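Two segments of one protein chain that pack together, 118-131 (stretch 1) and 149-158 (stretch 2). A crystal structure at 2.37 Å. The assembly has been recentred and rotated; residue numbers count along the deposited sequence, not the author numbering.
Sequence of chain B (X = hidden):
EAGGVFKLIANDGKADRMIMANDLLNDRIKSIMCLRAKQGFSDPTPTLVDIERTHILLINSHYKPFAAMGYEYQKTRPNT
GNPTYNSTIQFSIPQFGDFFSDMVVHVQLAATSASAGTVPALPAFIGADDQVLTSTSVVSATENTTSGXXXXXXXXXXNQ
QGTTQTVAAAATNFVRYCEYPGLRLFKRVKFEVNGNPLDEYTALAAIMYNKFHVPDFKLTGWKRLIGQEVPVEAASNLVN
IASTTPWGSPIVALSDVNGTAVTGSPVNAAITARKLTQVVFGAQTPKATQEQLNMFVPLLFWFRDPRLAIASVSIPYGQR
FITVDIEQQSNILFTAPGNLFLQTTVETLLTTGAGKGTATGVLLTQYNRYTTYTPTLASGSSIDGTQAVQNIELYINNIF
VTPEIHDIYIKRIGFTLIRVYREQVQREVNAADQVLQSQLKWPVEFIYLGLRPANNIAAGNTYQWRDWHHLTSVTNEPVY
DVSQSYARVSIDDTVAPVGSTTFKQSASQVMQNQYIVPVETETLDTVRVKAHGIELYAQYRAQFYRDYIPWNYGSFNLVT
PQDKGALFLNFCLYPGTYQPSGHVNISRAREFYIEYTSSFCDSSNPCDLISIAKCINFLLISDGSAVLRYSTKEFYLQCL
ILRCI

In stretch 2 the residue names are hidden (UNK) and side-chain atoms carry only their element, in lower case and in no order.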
# COMPACT_ATOMS: atom_id res chain seq x y z
N THR B 118 -35.64 16.62 12.53
CA THR B 118 -35.70 17.00 13.93
C THR B 118 -34.80 16.10 14.75
O THR B 118 -34.39 15.02 14.31
CB THR B 118 -37.13 16.95 14.48
OG1 THR B 118 -37.75 15.72 14.09
CG2 THR B 118 -37.95 18.12 13.98
N VAL B 119 -34.49 16.56 15.96
CA VAL B 119 -33.77 15.72 16.92
C VAL B 119 -34.75 14.69 17.49
O VAL B 119 -35.81 15.07 18.00
CB VAL B 119 -33.17 16.57 18.03
CG1 VAL B 119 -32.44 15.70 19.05
CG2 VAL B 119 -32.22 17.61 17.45
N PRO B 120 -34.44 13.39 17.43
CA PRO B 120 -35.41 12.38 17.88
C PRO B 120 -35.63 12.40 19.39
O PRO B 120 -34.97 13.15 20.12
CB PRO B 120 -34.77 11.06 17.43
CG PRO B 120 -33.31 11.35 17.39
CD PRO B 120 -33.19 12.78 16.94
N ALA B 121 -36.56 11.57 19.86
CA ALA B 121 -36.83 11.48 21.29
C ALA B 121 -35.67 10.82 22.02
O ALA B 121 -34.97 9.96 21.47
CB ALA B 121 -38.12 10.71 21.54
N LEU B 122 -35.47 11.23 23.26
CA LEU B 122 -34.40 10.68 24.08
C LEU B 122 -34.66 9.20 24.37
O LEU B 122 -35.79 8.73 24.31
CB LEU B 122 -34.29 11.47 25.39
CG LEU B 122 -33.74 12.89 25.26
CD1 LEU B 122 -34.26 13.76 26.38
CD2 LEU B 122 -32.22 12.88 25.23
N PRO B 123 -33.60 8.45 24.68
CA PRO B 123 -33.79 7.03 25.01
C PRO B 123 -34.55 6.86 26.32
O PRO B 123 -34.71 7.79 27.12
CB PRO B 123 -32.35 6.49 25.13
CG PRO B 123 -31.51 7.49 24.40
CD PRO B 123 -32.18 8.81 24.62
N ALA B 124 -35.02 5.63 26.54
CA ALA B 124 -35.79 5.32 27.73
C ALA B 124 -34.90 5.37 28.98
O ALA B 124 -33.68 5.53 28.90
CB ALA B 124 -36.44 3.95 27.60
N PHE B 125 -35.54 5.24 30.13
CA PHE B 125 -34.82 5.23 31.40
C PHE B 125 -33.99 3.96 31.52
O PHE B 125 -34.37 2.89 31.05
CB PHE B 125 -35.80 5.31 32.57
CG PHE B 125 -36.59 6.58 32.62
CD1 PHE B 125 -35.97 7.81 32.49
CD2 PHE B 125 -37.97 6.55 32.78
CE1 PHE B 125 -36.70 8.99 32.54
CE2 PHE B 125 -38.70 7.72 32.83
CZ PHE B 125 -38.07 8.94 32.70
N ILE B 126 -32.83 4.09 32.17
CA ILE B 126 -31.98 2.94 32.45
C ILE B 126 -32.22 2.48 33.88
O ILE B 126 -32.56 1.32 34.12
CB ILE B 126 -30.49 3.28 32.23
CG1 ILE B 126 -30.22 3.56 30.75
CG2 ILE B 126 -29.61 2.14 32.73
CD1 ILE B 126 -28.77 3.87 30.45
N GLY B 127 -32.05 3.39 34.84
CA GLY B 127 -32.29 3.05 36.23
C GLY B 127 -33.76 3.13 36.60
O GLY B 127 -34.58 3.71 35.91
N ALA B 128 -34.08 2.51 37.74
CA ALA B 128 -35.44 2.48 38.24
C ALA B 128 -35.76 3.64 39.17
O ALA B 128 -36.93 3.82 39.54
CB ALA B 128 -35.71 1.16 38.96
N ASP B 129 -34.77 4.44 39.55
CA ASP B 129 -34.93 5.45 40.59
C ASP B 129 -34.64 6.84 40.05
O ASP B 129 -33.84 7.01 39.12
CB ASP B 129 -34.01 5.16 41.78
CG ASP B 129 -34.21 3.78 42.35
OD1 ASP B 129 -33.20 3.12 42.69
OD2 ASP B 129 -35.37 3.33 42.46
N ASP B 130 -35.30 7.83 40.65
CA ASP B 130 -35.02 9.25 40.42
C ASP B 130 -35.09 9.60 38.93
O ASP B 130 -34.19 10.24 38.37
CB ASP B 130 -33.67 9.63 41.01
CG ASP B 130 -33.54 9.22 42.47
OD1 ASP B 130 -34.56 9.26 43.19
OD2 ASP B 130 -32.42 8.86 42.89
N GLN B 131 -36.17 9.19 38.29
CA GLN B 131 -36.32 9.35 36.85
C GLN B 131 -36.81 10.75 36.51
O GLN B 131 -37.81 11.22 37.05
CB GLN B 131 -37.28 8.30 36.30
CG GLN B 131 -36.84 6.87 36.56
CD GLN B 131 -37.89 5.85 36.16
OE1 GLN B 131 -39.08 6.17 36.08
NE2 GLN B 131 -37.46 4.62 35.91
N UNK B 149 -22.90 3.07 46.74
CA UNK B 149 -22.67 3.57 45.39
C UNK B 149 -24.00 4.02 44.80
O UNK B 149 -24.93 3.22 44.67
c UNK B 149 -20.58 2.23 44.97
c UNK B 149 -22.00 2.96 43.04
c UNK B 149 -22.00 2.51 44.50
N UNK B 150 -24.08 5.29 44.45
CA UNK B 150 -25.22 5.85 43.73
C UNK B 150 -24.82 5.97 42.26
O UNK B 150 -23.89 6.70 41.92
c UNK B 150 -26.65 9.02 42.89
c UNK B 150 -29.01 9.16 42.56
c UNK B 150 -27.74 9.65 42.33
c UNK B 150 -25.60 7.22 44.31
o UNK B 150 -30.10 9.78 42.00
c UNK B 150 -26.80 7.89 43.68
c UNK B 150 -29.19 8.04 43.35
c UNK B 150 -28.09 7.42 43.91
N UNK B 151 -25.51 5.22 41.40
CA UNK B 151 -25.17 5.14 39.98
C UNK B 151 -26.18 5.96 39.19
O UNK B 151 -27.38 5.65 39.20
c UNK B 151 -25.16 3.69 39.50
o UNK B 151 -24.23 2.94 40.29
c UNK B 151 -24.74 3.63 38.04
N UNK B 152 -25.70 7.00 38.51
CA UNK B 152 -26.54 7.96 37.81
C UNK B 152 -26.31 7.83 36.31
O UNK B 152 -25.18 7.99 35.84
c UNK B 152 -27.19 10.48 37.80
c UNK B 152 -26.25 9.38 38.28
c UNK B 152 -26.56 11.85 37.97
c UNK B 152 -28.53 10.40 38.53
N UNK B 153 -27.38 7.57 35.57
CA UNK B 153 -27.34 7.42 34.12
C UNK B 153 -27.94 8.66 33.47
O UNK B 153 -29.09 9.02 33.77
c UNK B 153 -26.42 2.85 34.47
c UNK B 153 -27.02 2.54 35.67
c UNK B 153 -27.95 3.38 36.23
c UNK B 153 -28.29 4.55 35.58
o UNK B 153 -26.67 1.37 36.31
c UNK B 153 -27.71 4.90 34.37
c UNK B 153 -28.09 6.17 33.66
c UNK B 153 -26.77 4.03 33.82
N UNK B 154 -27.19 9.30 32.58
CA UNK B 154 -27.67 10.47 31.86
C UNK B 154 -27.38 10.29 30.37
O UNK B 154 -26.27 9.92 29.99
o UNK B 154 -27.11 11.82 33.79
c UNK B 154 -27.01 11.76 32.37
c UNK B 154 -27.69 12.98 31.76
N UNK B 155 -28.39 10.55 29.55
CA UNK B 155 -28.25 10.52 28.10
C UNK B 155 -28.82 11.80 27.51
O UNK B 155 -29.87 12.29 27.95
o UNK B 155 -30.06 6.43 27.48
n UNK B 155 -28.28 6.20 26.14
c UNK B 155 -28.96 9.30 27.49
c UNK B 155 -28.94 6.80 27.12
c UNK B 155 -28.26 7.98 27.78
N UNK B 156 -28.12 12.35 26.52
CA UNK B 156 -28.53 13.59 25.87
C UNK B 156 -28.00 13.60 24.45
O UNK B 156 -27.33 12.67 24.00
c UNK B 156 -28.05 14.81 26.67
o UNK B 156 -26.64 14.81 26.79
N UNK B 157 -28.31 14.68 23.73
CA UNK B 157 -27.84 14.88 22.37
C UNK B 157 -26.95 16.11 22.31
O UNK B 157 -27.27 17.15 22.90
c UNK B 157 -29.00 15.03 21.39
c UNK B 157 -29.87 13.80 21.28
c UNK B 157 -29.37 12.63 20.73
c UNK B 157 -31.98 12.69 21.61
c UNK B 157 -31.46 11.53 21.06
c UNK B 157 -31.19 13.81 21.71
o UNK B 157 -32.25 10.41 20.96
c UNK B 157 -30.16 11.50 20.62
N UNK B 158 -25.82 15.99 21.61
CA UNK B 158 -24.87 17.08 21.45
C UNK B 158 -24.42 17.13 19.99
O UNK B 158 -24.56 16.16 19.24
c UNK B 158 -23.64 16.92 22.38
c UNK B 158 -24.04 17.11 23.83
c UNK B 158 -22.99 15.56 22.17
O HOH W 1 -31.14 6.60 29.97
O HOH W 2 -31.69 4.58 27.71

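Position 149 opens the strand with three side-chain carbons, one carrying the other two. Three carbons in all, forked at the first, make it valine; isoleucine would have a fourth. Val-149 is out of reach of stretch 1.

Position 150 has one carbon, then a six-carbon ring bearing an oxygen, and that oxygen lies 2.6 Å from OD2 of Asp-130. Such a ring is tyrosine. The CA-to-CB bond of Tyr-150 points sideways, but with chi1 in t the ring carries its OH to the carboxylate, where OH donates to OD2 in a short hydrogen bond. The acid meets the ring at its edge, as suits a phenol hydroxyl, whose O-H prefers the ring plane.

At 151 one carbon carries an oxygen and a carbon. Valine would match this fork in shape, but the oxygen makes it threonine. Thr-151 touches nothing on stretch 1.

Position 152 has four carbons forked at the second, so it is leucine; isoleucine would branch at the first. The end of Leu-152 comes nearer than its CA-to-CB direction suggests, yet makes no contact.

Position 153 again has one carbon and a six-carbon ring with an oxygen. The ring's centroid lies 3.6 Å from CG2 of Ile-126, which sits 11° off the ring normal. The oxygen excludes phenylalanine and leaves tyrosine. Here the face of Tyr-153 does the work, receiving the methyl in a CH-pi contact. Gly-127 follows closely, its N 4.0 Å from CD1 of Tyr-153; a CB placed ideally on that glycine would point toward stretch 2 and lie 3.6 Å from CD1 of Tyr-153.

Position 154 repeats the pattern of one carbon carrying an oxygen and a carbon: threonine. Thr-154 points away.

At 155 there are three carbons in a row, the third bearing an oxygen and a nitrogen; the oxygen lies 3.3 Å from CB of Pro-123. That is glutamine, one carbon longer than asparagine. Gln-155 points toward stretch 1. Two waters link its OE1 to Ala-124: water 1 is 2.7 Å from OE1 of Gln-155 and 3.0 Å from O of Ala-124. NE2 is hydrogen-bonded elsewhere in the structure.

Position 156 has a single carbon and an oxygen, and its CA lies 3.8 Å from CD2 of Leu-122: serine. Ser-156 points away.

Position 157 has the third oxygen-bearing six-carbon ring, with its oxygen 2.8 Å from O of Ala-121: tyrosine. Tyr-157 buries the most area of its stretch. CG1 of Val-119 lies 3.5 Å from its CD2, and CD2 of Leu-122 lies 3.6 Å from its CE2.

Position 158 has three carbons, forked at the first: valine. Val-158 is out of reach.

The rule is alternation. A strand directs residues 153, 155 and 157 toward an irregular segment and turns 154 and 156 away. Tyrosines supply apolar surface to Val-119, Leu-122 and Ile-126, while two waters bridge OE1 of Gln-155 and O of Ala-124, two acceptors that cannot bond each other. Tyr-150 adds a polar anchor at Asp-130.

Stretch 2 149-158: VYTLYTQSYV
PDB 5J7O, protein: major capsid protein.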